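Local coordinates for protein 3'-5'-exonuclease (Saccharomyces cerevisiae, PDB 3E2V) that probably cuts double-stranded DNA as a magnesium-dependent TatD-type nuclease, acting both as an endonuclease and as an exonuclease that works from the 3' end, at residues G257-L262 against V290-T295; E285-V290 against A366-E371. All blocks are in the same frame, centred on the assembly; numbering follows the deposited sequence.

Contact 1: G257-L262 against V290-T295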
ATOM      1  N   GLY A 257      11.984  -3.899   7.283  1.00 19.92           N
ATOM      2  CA  GLY A 257      13.432  -3.709   7.307  1.00 19.45           C
ATOM      3  C   GLY A 257      14.080  -3.717   8.683  1.00 18.85           C
ATOM      4  O   GLY A 257      13.447  -3.974   9.715  1.00 18.54           O
ATOM      5  N   SER A 258      15.376  -3.450   8.682  1.00 18.28           N
ATOM      6  CA  SER A 258      16.155  -3.471   9.895  1.00 18.58           C
ATOM      7  C   SER A 258      16.036  -2.172  10.681  1.00 18.25           C
ATOM      8  O   SER A 258      15.499  -1.179  10.185  1.00 17.41           O
ATOM      9  CB  SER A 258      17.616  -3.704   9.524  1.00 18.88           C
ATOM     10  OG  SER A 258      18.156  -2.550   8.897  1.00 21.08           O
ATOM     11  N   ALA A 259      16.549  -2.172  11.909  1.00 17.58           N
ATOM     12  CA  ALA A 259      16.612  -0.949  12.722  1.00 17.90           C
ATOM     13  C   ALA A 259      17.422   0.152  12.024  1.00 17.68           C
ATOM     14  O   ALA A 259      17.060   1.322  12.082  1.00 17.48           O
ATOM     15  CB  ALA A 259      17.198  -1.246  14.101  1.00 18.74           C
ATOM     16  N   ILE A 260      18.510  -0.230  11.356  1.00 18.22           N
ATOM     17  CA  ILE A 260      19.328   0.733  10.616  1.00 18.99           C
ATOM     18  C   ILE A 260      18.529   1.327   9.448  1.00 17.99           C
ATOM     19  O   ILE A 260      18.548   2.540   9.226  1.00 17.22           O
ATOM     20  CB  ILE A 260      20.646   0.080  10.108  1.00 19.23           C
ATOM     21  CG1 ILE A 260      21.533  -0.322  11.301  1.00 20.80           C
ATOM     22  CG2 ILE A 260      21.417   1.039   9.199  1.00 21.09           C
ATOM     23  CD1 ILE A 260      22.678  -1.287  10.948  1.00 21.97           C
ATOM     24  N   ASP A 261      17.803   0.472   8.735  1.00 17.01           N
ATOM     25  CA  ASP A 261      16.957   0.946   7.633  1.00 16.44           C
ATOM     26  C   ASP A 261      15.904   1.914   8.147  1.00 16.14           C
ATOM     27  O   ASP A 261      15.650   2.959   7.520  1.00 15.27           O
ATOM     28  CB  ASP A 261      16.190  -0.204   6.973  1.00 17.04           C
ATOM     29  CG  ASP A 261      17.071  -1.193   6.271  1.00 20.63           C
ATOM     30  OD1 ASP A 261      18.195  -0.828   5.849  1.00 23.09           O
ATOM     31  OD2 ASP A 261      16.594  -2.353   6.129  1.00 23.50           O
ATOM     32  N   LEU A 262      15.278   1.570   9.274  1.00 15.10           N
ATOM     33  CA  LEU A 262      14.247   2.440   9.844  1.00 14.81           C
ATOM     34  C   LEU A 262      14.796   3.835  10.124  1.00 14.63           C
ATOM     35  O   LEU A 262      14.158   4.827   9.812  1.00 14.91           O
ATOM     36  CB  LEU A 262      13.641   1.848  11.118  1.00 14.43           C
ATOM     37  CG  LEU A 262      12.663   2.776  11.843  1.00 14.25           C
ATOM     38  CD1 LEU A 262      11.419   3.060  10.976  1.00 15.86           C
ATOM     39  CD2 LEU A 262      12.263   2.212  13.215  1.00 14.62           C
ATOM     40  N   VAL A 290       9.708  -2.320  15.213  1.00 17.93           N
ATOM     41  CA  VAL A 290       8.423  -1.621  15.355  1.00 18.04           C
ATOM     42  C   VAL A 290       8.361  -0.764  16.628  1.00 18.54           C
ATOM     43  O   VAL A 290       7.815   0.350  16.605  1.00 19.09           O
ATOM     44  CB  VAL A 290       7.241  -2.624  15.243  1.00 17.69           C
ATOM     45  CG1 VAL A 290       5.935  -2.038  15.743  1.00 17.95           C
ATOM     46  CG2 VAL A 290       7.106  -3.059  13.801  1.00 18.15           C
ATOM     47  N   LYS A 291       8.954  -1.250  17.717  1.00 19.19           N
ATOM     48  CA  LYS A 291       8.942  -0.506  18.983  1.00 20.47           C
ATOM     49  C   LYS A 291       9.619   0.858  18.822  1.00 19.85           C
ATOM     50  O   LYS A 291       9.263   1.801  19.531  1.00 20.56           O
ATOM     51  CB  LYS A 291       9.610  -1.313  20.102  1.00 21.36           C
ATOM     52  CG  LYS A 291       9.363  -0.746  21.493  1.00 24.57           C
ATOM     53  CD  LYS A 291       9.822  -1.709  22.572  1.00 28.19           C
ATOM     54  CE  LYS A 291       9.620  -1.117  23.953  1.00 31.59           C
ATOM     55  NZ  LYS A 291      10.197  -2.005  25.011  1.00 34.28           N
ATOM     56  N   GLN A 292      10.563   0.951  17.878  1.00 19.20           N
ATOM     57  CA  GLN A 292      11.326   2.185  17.641  1.00 19.24           C
ATOM     58  C   GLN A 292      10.654   3.178  16.695  1.00 18.49           C
ATOM     59  O   GLN A 292      11.131   4.307  16.535  1.00 18.59           O
ATOM     60  CB  GLN A 292      12.728   1.866  17.119  1.00 19.98           C
ATOM     61  CG  GLN A 292      13.579   1.051  18.104  1.00 22.54           C
ATOM     62  CD  GLN A 292      14.833   0.497  17.471  1.00 28.74           C
ATOM     63  OE1 GLN A 292      14.817   0.036  16.329  1.00 30.62           O
ATOM     64  NE2 GLN A 292      15.931   0.515  18.224  1.00 30.81           N
ATOM     65  N   ILE A 293       9.560   2.772  16.055  1.00 17.14           N
ATOM     66  CA  ILE A 293       8.832   3.710  15.194  1.00 16.22           C
ATOM     67  C   ILE A 293       8.081   4.733  16.062  1.00 16.09           C
ATOM     68  O   ILE A 293       7.265   4.345  16.900  1.00 16.31           O
ATOM     69  CB  ILE A 293       7.789   2.997  14.307  1.00 15.82           C
ATOM     70  CG1 ILE A 293       8.434   1.896  13.451  1.00 15.71           C
ATOM     71  CG2 ILE A 293       7.086   4.029  13.402  1.00 14.94           C
ATOM     72  CD1 ILE A 293       7.416   0.920  12.826  1.00 15.99           C
ATOM     73  N   PRO A 294       8.331   6.040  15.868  1.00 15.78           N
ATOM     74  CA  PRO A 294       7.547   7.009  16.658  1.00 16.18           C
ATOM     75  C   PRO A 294       6.052   6.774  16.467  1.00 15.51           C
ATOM     76  O   PRO A 294       5.576   6.625  15.334  1.00 14.98           O
ATOM     77  CB  PRO A 294       7.963   8.355  16.071  1.00 16.15           C
ATOM     78  CG  PRO A 294       9.395   8.099  15.566  1.00 16.49           C
ATOM     79  CD  PRO A 294       9.290   6.710  14.966  1.00 15.86           C
ATOM     80  N   THR A 295       5.313   6.718  17.574  1.00 15.13           N
ATOM     81  CA  THR A 295       3.925   6.265  17.518  1.00 15.63           C
ATOM     82  C   THR A 295       3.053   7.085  16.560  1.00 15.78           C
ATOM     83  O   THR A 295       2.212   6.519  15.856  1.00 16.21           O
ATOM     84  CB  THR A 295       3.339   6.190  18.942  1.00 15.47           C
ATOM     85  OG1 THR A 295       4.105   5.234  19.683  1.00 17.92           O
ATOM     86  CG2 THR A 295       1.862   5.772  18.921  1.00 16.79           C
TER
HETATM   87  O   HOH W   1      15.689   1.991  14.439  1.00 27.33           O
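Leu262 supplies most of the apolar touch. Its CD2 rests 3.8 Å from CG1 of Ile293, with CD1 only slightly farther from the same atom, so the forked end of the leucine meets the isoleucine's longer branch near its root; the two side chains lie at about a right angle. The leucine reaches across because its CG stands anti to the backbone N (chi1 174°). CD2 also lies 3.9 Å from Gln292 CB, and the leucine thus spans two consecutive residues of 290-295.

The polar part is bridged by water. Gln292 carries its amide out on an extended chain until OE1 is 3.5 Å from Ala259 CB. One water donates to both Gln292 OE1 (2.9 Å) and Ala259 O (2.8 Å), tying the amide to the first turn of the helix at this more open edge.

That turn is held by a capping box. Ser258, the N-cap, accepts from Asp261 N at its OG, while Ser258 N donates to Asp261 OD2 (3.0 Å), arriving 41° out of the carboxylate plane.

In the fold, the contact joins the start of helix 259-268 to the end of helix 284-291 and the loop after it. Leu262 and Ile293 both rest on Ile274 of the intervening strand 272-276, and Lys373, from helix 362-373, hydrogen-bonds to the carbonyls of Lys291 and Ile293.

Contact 2: E285-V290 against A366-E371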
ATOM      1  N   GLU A 285      12.950  -9.703  16.116  1.00 20.05           N
ATOM      2  CA  GLU A 285      13.654  -8.556  15.526  1.00 21.28           C
ATOM      3  C   GLU A 285      12.671  -7.549  14.937  1.00 19.67           C
ATOM      4  O   GLU A 285      12.795  -6.348  15.192  1.00 19.00           O
ATOM      5  CB  GLU A 285      14.677  -8.991  14.471  1.00 21.69           C
ATOM      6  CG  GLU A 285      15.456  -7.825  13.839  1.00 23.78           C
ATOM      7  CD  GLU A 285      16.225  -8.212  12.579  1.00 24.88           C
ATOM      8  OE1 GLU A 285      16.233  -9.416  12.193  1.00 27.19           O
ATOM      9  OE2 GLU A 285      16.820  -7.293  11.965  1.00 30.13           O
ATOM     10  N   ASN A 286      11.711  -8.030  14.142  1.00 18.51           N
ATOM     11  CA  ASN A 286      10.645  -7.154  13.616  1.00 17.75           C
ATOM     12  C   ASN A 286       9.957  -6.370  14.743  1.00 17.54           C
ATOM     13  O   ASN A 286       9.696  -5.168  14.615  1.00 16.62           O
ATOM     14  CB  ASN A 286       9.542  -7.962  12.913  1.00 17.70           C
ATOM     15  CG  ASN A 286       9.962  -8.591  11.584  1.00 18.08           C
ATOM     16  OD1 ASN A 286       9.442  -9.653  11.223  1.00 16.47           O
ATOM     17  ND2 ASN A 286      10.836  -7.929  10.824  1.00 20.00           N
ATOM     18  N   LEU A 287       9.601  -7.050  15.833  1.00 17.14           N
ATOM     19  CA  LEU A 287       8.914  -6.376  16.923  1.00 17.38           C
ATOM     20  C   LEU A 287       9.789  -5.287  17.547  1.00 17.39           C
ATOM     21  O   LEU A 287       9.294  -4.211  17.871  1.00 18.49           O
ATOM     22  CB  LEU A 287       8.446  -7.378  17.995  1.00 17.32           C
ATOM     23  CG  LEU A 287       7.540  -8.532  17.550  1.00 18.12           C
ATOM     24  CD1 LEU A 287       7.175  -9.356  18.787  1.00 19.94           C
ATOM     25  CD2 LEU A 287       6.285  -8.029  16.836  1.00 18.77           C
ATOM     26  N   ALA A 288      11.084  -5.573  17.686  1.00 17.63           N
ATOM     27  CA  ALA A 288      12.044  -4.610  18.250  1.00 18.30           C
ATOM     28  C   ALA A 288      12.154  -3.376  17.372  1.00 18.78           C
ATOM     29  O   ALA A 288      12.315  -2.257  17.867  1.00 20.33           O
ATOM     30  CB  ALA A 288      13.409  -5.260  18.415  1.00 18.19           C
ATOM     31  N   VAL A 289      12.082  -3.591  16.067  1.00 18.10           N
ATOM     32  CA  VAL A 289      12.151  -2.484  15.122  1.00 18.36           C
ATOM     33  C   VAL A 289      10.869  -1.662  15.221  1.00 17.99           C
ATOM     34  O   VAL A 289      10.928  -0.436  15.323  1.00 18.06           O
ATOM     35  CB  VAL A 289      12.395  -2.977  13.678  1.00 18.29           C
ATOM     36  CG1 VAL A 289      12.370  -1.805  12.708  1.00 19.78           C
ATOM     37  CG2 VAL A 289      13.739  -3.690  13.567  1.00 19.63           C
ATOM     38  N   VAL A 290       9.708  -2.320  15.213  1.00 17.93           N
ATOM     39  CA  VAL A 290       8.423  -1.621  15.355  1.00 18.04           C
ATOM     40  C   VAL A 290       8.361  -0.764  16.628  1.00 18.54           C
ATOM     41  O   VAL A 290       7.815   0.350  16.605  1.00 19.09           O
ATOM     42  CB  VAL A 290       7.241  -2.624  15.243  1.00 17.69           C
ATOM     43  CG1 VAL A 290       5.935  -2.038  15.743  1.00 17.95           C
ATOM     44  CG2 VAL A 290       7.106  -3.059  13.801  1.00 18.15           C
ATOM     45  N   ALA A 366      -3.390  -3.901  15.573  1.00 13.32           N
ATOM     46  CA  ALA A 366      -3.409  -2.868  16.612  1.00 13.72           C
ATOM     47  C   ALA A 366      -3.068  -3.472  17.990  1.00 14.55           C
ATOM     48  O   ALA A 366      -2.286  -2.901  18.750  1.00 14.56           O
ATOM     49  CB  ALA A 366      -4.765  -2.181  16.649  1.00 13.66           C
ATOM     50  N   ILE A 367      -3.619  -4.648  18.278  1.00 14.83           N
ATOM     51  CA  ILE A 367      -3.340  -5.316  19.566  1.00 15.43           C
ATOM     52  C   ILE A 367      -1.851  -5.589  19.681  1.00 15.20           C
ATOM     53  O   ILE A 367      -1.215  -5.282  20.694  1.00 15.39           O
ATOM     54  CB  ILE A 367      -4.099  -6.650  19.674  1.00 15.91           C
ATOM     55  CG1 ILE A 367      -5.556  -6.368  20.012  1.00 16.03           C
ATOM     56  CG2 ILE A 367      -3.461  -7.573  20.739  1.00 16.90           C
ATOM     57  CD1 ILE A 367      -6.470  -7.587  19.736  1.00 15.81           C
ATOM     58  N   VAL A 368      -1.272  -6.159  18.631  1.00 14.60           N
ATOM     59  CA  VAL A 368       0.150  -6.493  18.683  1.00 15.12           C
ATOM     60  C   VAL A 368       1.013  -5.233  18.864  1.00 15.55           C
ATOM     61  O   VAL A 368       1.912  -5.204  19.710  1.00 15.33           O
ATOM     62  CB  VAL A 368       0.579  -7.272  17.424  1.00 15.50           C
ATOM     63  CG1 VAL A 368       2.098  -7.467  17.388  1.00 16.29           C
ATOM     64  CG2 VAL A 368      -0.161  -8.615  17.352  1.00 15.43           C
ATOM     65  N   VAL A 369       0.743  -4.198  18.077  1.00 15.08           N
ATOM     66  CA  VAL A 369       1.557  -2.988  18.141  1.00 15.75           C
ATOM     67  C   VAL A 369       1.435  -2.338  19.524  1.00 16.35           C
ATOM     68  O   VAL A 369       2.436  -1.886  20.079  1.00 16.50           O
ATOM     69  CB  VAL A 369       1.186  -2.019  16.985  1.00 15.16           C
ATOM     70  CG1 VAL A 369       1.874  -0.663  17.169  1.00 16.16           C
ATOM     71  CG2 VAL A 369       1.582  -2.631  15.636  1.00 15.74           C
ATOM     72  N   SER A 370       0.225  -2.343  20.082  1.00 16.45           N
ATOM     73  CA  SER A 370       0.008  -1.734  21.389  0.50 17.03           C
ATOM     74  C   SER A 370       0.795  -2.473  22.477  1.00 17.28           C
ATOM     75  O   SER A 370       1.413  -1.835  23.341  1.00 17.67           O
ATOM     76  CB  SER A 370      -1.486  -1.692  21.710  0.50 17.01           C
ATOM     77  OG  SER A 370      -1.968  -2.974  22.059  0.50 18.53           O
ATOM     78  N   GLU A 371       0.811  -3.803  22.419  1.00 17.69           N
ATOM     79  CA  GLU A 371       1.550  -4.593  23.407  1.00 18.99           C
ATOM     80  C   GLU A 371       3.057  -4.428  23.246  1.00 19.57           C
ATOM     81  O   GLU A 371       3.788  -4.268  24.232  1.00 20.93           O
ATOM     82  CB  GLU A 371       1.143  -6.072  23.327  1.00 19.31           C
ATOM     83  CG  GLU A 371      -0.276  -6.332  23.820  1.00 20.50           C
ATOM     84  CD  GLU A 371      -0.395  -6.217  25.334  1.00 23.86           C
ATOM     85  OE1 GLU A 371       0.463  -6.791  26.035  1.00 27.00           O
ATOM     86  OE2 GLU A 371      -1.334  -5.553  25.804  1.00 25.24           O
TER
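Two pairs of branched side chains meet between helices 284-291 and 362-373: Leu287 with Val368, and Val290 with Val369. Leu287 sets off across the line to the other helix, but its outer end comes nearer, and CD2 stops 4.3 Å from CG1 of Val368. This is one methyl against another, and Val368 presents CG1 because that branch stands anti to its backbone N (chi1 173°).

Three residues on, nearly a turn, the CB of Val290 is directed toward 366-371. Its CG1 sits before the fork of Val369, 4.4 Å from CG2 with CG1 scarcely farther, and here the backbones are nearest, with Val290 CA 7.5 Å from Val369 CA.

Leu281 lies against both Leu287 and Val368, and Tyr318 of helix 316-325 also touches Leu287; Val369 continues onto Leu298 and Leu380.

All four touching residues are buried and purely aliphatic. With just two side-chain pairs and 101 Å² buried, the contact is light and van der Waals in character; it places no polar group between the two segments and makes no direction-dependent bond.

The centres of contacts 1 and 2 are 10 Å apart, and helix 284-291 belongs to both. Val290 is common to their segments, its CB directed toward 366-371 and away from 257-262. On another side of this helix, Val289 packs on the start of 257-262, with CG2 3.6 Å from Ala259 N. Along the chain the order is 257-262, 285-290, 290-295, then 366-371, so three helices of the outer layer, 259-268, 284-291 and, after a longer excursion that includes strand 298-300 and helix 316-325, 362-373, are joined side by side. They pack outside the last strands of the TIM-barrel-type sheet; the magnesium ligands His253 and Asp303 follow strands 250-252 and 298-300, on either side of 272-276.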